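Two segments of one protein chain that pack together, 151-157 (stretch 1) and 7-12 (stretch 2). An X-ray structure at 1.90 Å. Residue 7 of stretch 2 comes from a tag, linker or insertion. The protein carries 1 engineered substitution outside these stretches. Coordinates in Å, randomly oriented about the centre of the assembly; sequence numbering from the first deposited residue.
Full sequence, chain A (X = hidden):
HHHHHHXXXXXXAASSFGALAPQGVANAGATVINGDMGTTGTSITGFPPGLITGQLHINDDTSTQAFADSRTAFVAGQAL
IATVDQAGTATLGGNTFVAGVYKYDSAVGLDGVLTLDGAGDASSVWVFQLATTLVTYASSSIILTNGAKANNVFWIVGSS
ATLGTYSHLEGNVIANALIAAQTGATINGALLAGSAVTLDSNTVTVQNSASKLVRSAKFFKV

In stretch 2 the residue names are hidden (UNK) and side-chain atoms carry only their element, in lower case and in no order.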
# COMPACT_ATOMS: atom_id res chain seq x y z
N ASN A 151 6.79 1.37 7.65
CA ASN A 151 5.70 2.28 8.04
C ASN A 151 6.01 3.71 7.58
O ASN A 151 5.12 4.53 7.69
CB ASN A 151 5.40 2.19 9.53
CG ASN A 151 3.98 2.61 9.84
OD1 ASN A 151 3.04 2.29 9.10
ND2 ASN A 151 3.86 3.43 10.88
N ASN A 152 7.20 3.99 7.05
CA ASN A 152 7.59 5.33 6.56
C ASN A 152 7.66 5.35 5.04
O ASN A 152 8.20 6.34 4.48
CB ASN A 152 8.93 5.80 7.16
CG ASN A 152 8.87 6.14 8.63
OD1 ASN A 152 7.80 6.32 9.21
ND2 ASN A 152 10.03 6.30 9.23
N VAL A 153 7.04 4.37 4.38
CA VAL A 153 6.99 4.23 2.92
C VAL A 153 5.54 4.35 2.48
O VAL A 153 4.71 3.64 3.06
CB VAL A 153 7.60 2.88 2.53
CG1 VAL A 153 7.46 2.65 1.05
CG2 VAL A 153 9.04 2.78 2.99
N PHE A 154 5.26 5.24 1.53
CA PHE A 154 3.89 5.53 1.02
C PHE A 154 3.91 5.42 -0.50
O PHE A 154 4.69 6.15 -1.18
CB PHE A 154 3.48 6.93 1.49
CG PHE A 154 3.51 7.06 2.98
CD1 PHE A 154 2.41 6.70 3.74
CD2 PHE A 154 4.64 7.52 3.63
CE1 PHE A 154 2.42 6.80 5.12
CE2 PHE A 154 4.66 7.60 5.01
CZ PHE A 154 3.56 7.24 5.75
N TRP A 155 3.10 4.52 -1.01
CA TRP A 155 2.84 4.33 -2.44
C TRP A 155 1.52 5.05 -2.78
O TRP A 155 0.46 4.54 -2.41
CB TRP A 155 2.75 2.84 -2.78
CG TRP A 155 3.98 2.11 -2.39
CD1 TRP A 155 4.23 1.41 -1.23
CD2 TRP A 155 5.20 2.10 -3.14
NE1 TRP A 155 5.51 0.92 -1.25
CE2 TRP A 155 6.12 1.31 -2.41
CE3 TRP A 155 5.55 2.59 -4.40
CZ2 TRP A 155 7.42 1.09 -2.87
CZ3 TRP A 155 6.84 2.40 -4.84
CH2 TRP A 155 7.76 1.67 -4.07
N ILE A 156 1.61 6.26 -3.31
CA ILE A 156 0.42 7.10 -3.62
C ILE A 156 0.06 6.81 -5.06
O ILE A 156 0.77 7.30 -6.01
CB ILE A 156 0.69 8.59 -3.34
CG1 ILE A 156 1.27 8.83 -1.96
CG2 ILE A 156 -0.59 9.38 -3.56
CD1 ILE A 156 0.43 8.35 -0.82
N VAL A 157 -0.88 5.89 -5.24
CA VAL A 157 -1.19 5.33 -6.57
C VAL A 157 -2.37 6.13 -7.16
O VAL A 157 -3.52 6.02 -6.62
CB VAL A 157 -1.47 3.84 -6.46
CG1 VAL A 157 -1.85 3.25 -7.80
CG2 VAL A 157 -0.28 3.08 -5.87
N UNK A 7 5.48 10.88 11.39
CA UNK A 7 6.67 10.55 10.53
C UNK A 7 6.14 10.20 9.12
O UNK A 7 5.61 9.08 8.87
c UNK A 7 7.60 9.57 11.29
o UNK A 7 8.86 9.47 10.62
c UNK A 7 7.03 8.19 11.49
N UNK A 8 6.26 11.16 8.21
CA UNK A 8 5.64 11.08 6.88
C UNK A 8 4.16 11.42 6.98
O UNK A 8 3.79 12.18 7.89
N UNK A 9 3.33 10.83 6.12
CA UNK A 9 1.88 11.15 6.04
C UNK A 9 1.19 10.58 7.28
O UNK A 9 1.42 9.41 7.63
c UNK A 9 1.32 10.57 4.75
c UNK A 9 1.48 10.34 2.28
c UNK A 9 1.62 12.59 3.34
c UNK A 9 1.96 11.12 3.49
N UNK A 10 0.30 11.33 7.89
CA UNK A 10 -0.49 10.83 9.02
C UNK A 10 -1.67 10.02 8.45
O UNK A 10 -2.43 10.59 7.64
o UNK A 10 -1.80 10.43 11.46
c UNK A 10 -0.91 12.03 9.87
o UNK A 10 -2.16 12.60 11.77
c UNK A 10 -1.69 11.65 11.12
N UNK A 11 -1.81 8.76 8.85
CA UNK A 11 -2.91 7.90 8.34
C UNK A 11 -4.08 7.94 9.34
O UNK A 11 -5.09 7.32 9.04
c UNK A 11 -1.41 6.26 7.03
c UNK A 11 -1.94 6.73 5.72
c UNK A 11 -1.01 4.80 6.95
c UNK A 11 -2.43 6.47 8.15
N UNK A 12 -3.91 8.60 10.49
CA UNK A 12 -4.97 8.73 11.50
C UNK A 12 -5.58 7.38 11.84
O UNK A 12 -4.85 6.41 12.14
O HOH W 1 4.76 6.53 9.24

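Position 7 carries three side-chain atoms, a first carbon bearing one oxygen and one further carbon, and that terminal carbon lies 3.0 Å from OD1 of Asn152, a tight approach to a polar atom that is hydrogen-bonded elsewhere in the structure. This beta-branched pattern of one hydroxyl and one methyl identifies Thr7, a residue contributed by the tag and poorly ordered. The backbone carbonyl of Thr7 faces a water: water 1 lies 2.7 Å from Thr7 O and 2.6 Å from Asn151 O, placed to donate to either, though with more acceptors in reach than it has protons.

Position 8 has no side-chain atoms, and its CA sits 4.1 Å from CE2 of Phe154. It is Gly8. An ideal CB here would point toward stretch 1 and fall 2.7 Å from Phe154 CE2, a clash, so the ring leaves no room for one; the positive phi of 79° independently favours glycine.

At position 9 there are four side-chain carbons, forked at the second, with no heteroatom. The CB lies over one face of the Phe154 ring, 4.1 Å from the centroid and 15° off the ring normal, a CH-pi contact. One branch carbon reaches both Phe154 CG at 3.9 Å and Ile156 CD1 at 3.8 Å. The fork beyond CB rules out the beta-branched alternative and gives Leu9, with chi1 in m and chi2 in t; the branch carbon in question is its CD1.

Position 10 shows two side-chain carbons, the second carrying two oxygens, and touches nothing on stretch 1. This short carboxylate is Asp10. Its CA-to-CB bond points away from the strand, and OD1 instead accepts a hydrogen bond from the backbone N of position 12 at 3.0 Å.

Position 11 again has four carbons forked at the second, with its CA-to-CB bond directed toward stretch 1. The fork carbon approaches CE1 of Phe154 at 4.3 Å, near the plane of the ring and at its edge. The residue is Leu11.

Position 12 lacks side-chain atoms and makes no contact with stretch 1. It is Gly12, whose positive phi of 51° favours glycine.

The contact, burying 309 Å² in all, is built around Phe154. Leu9 covers a face of its ring, Leu11 and the Thr7 carbonyl lie at the edge, and Gly8 allows the backbone to pass close by. Ile156 extends the apolar surface along the strand. No direct hydrogen bond joins the stretches; apolar packing is supplemented by the water between the Thr7 and Asn151 carbonyls.

Stretch 2 (7-12) TGLDLG
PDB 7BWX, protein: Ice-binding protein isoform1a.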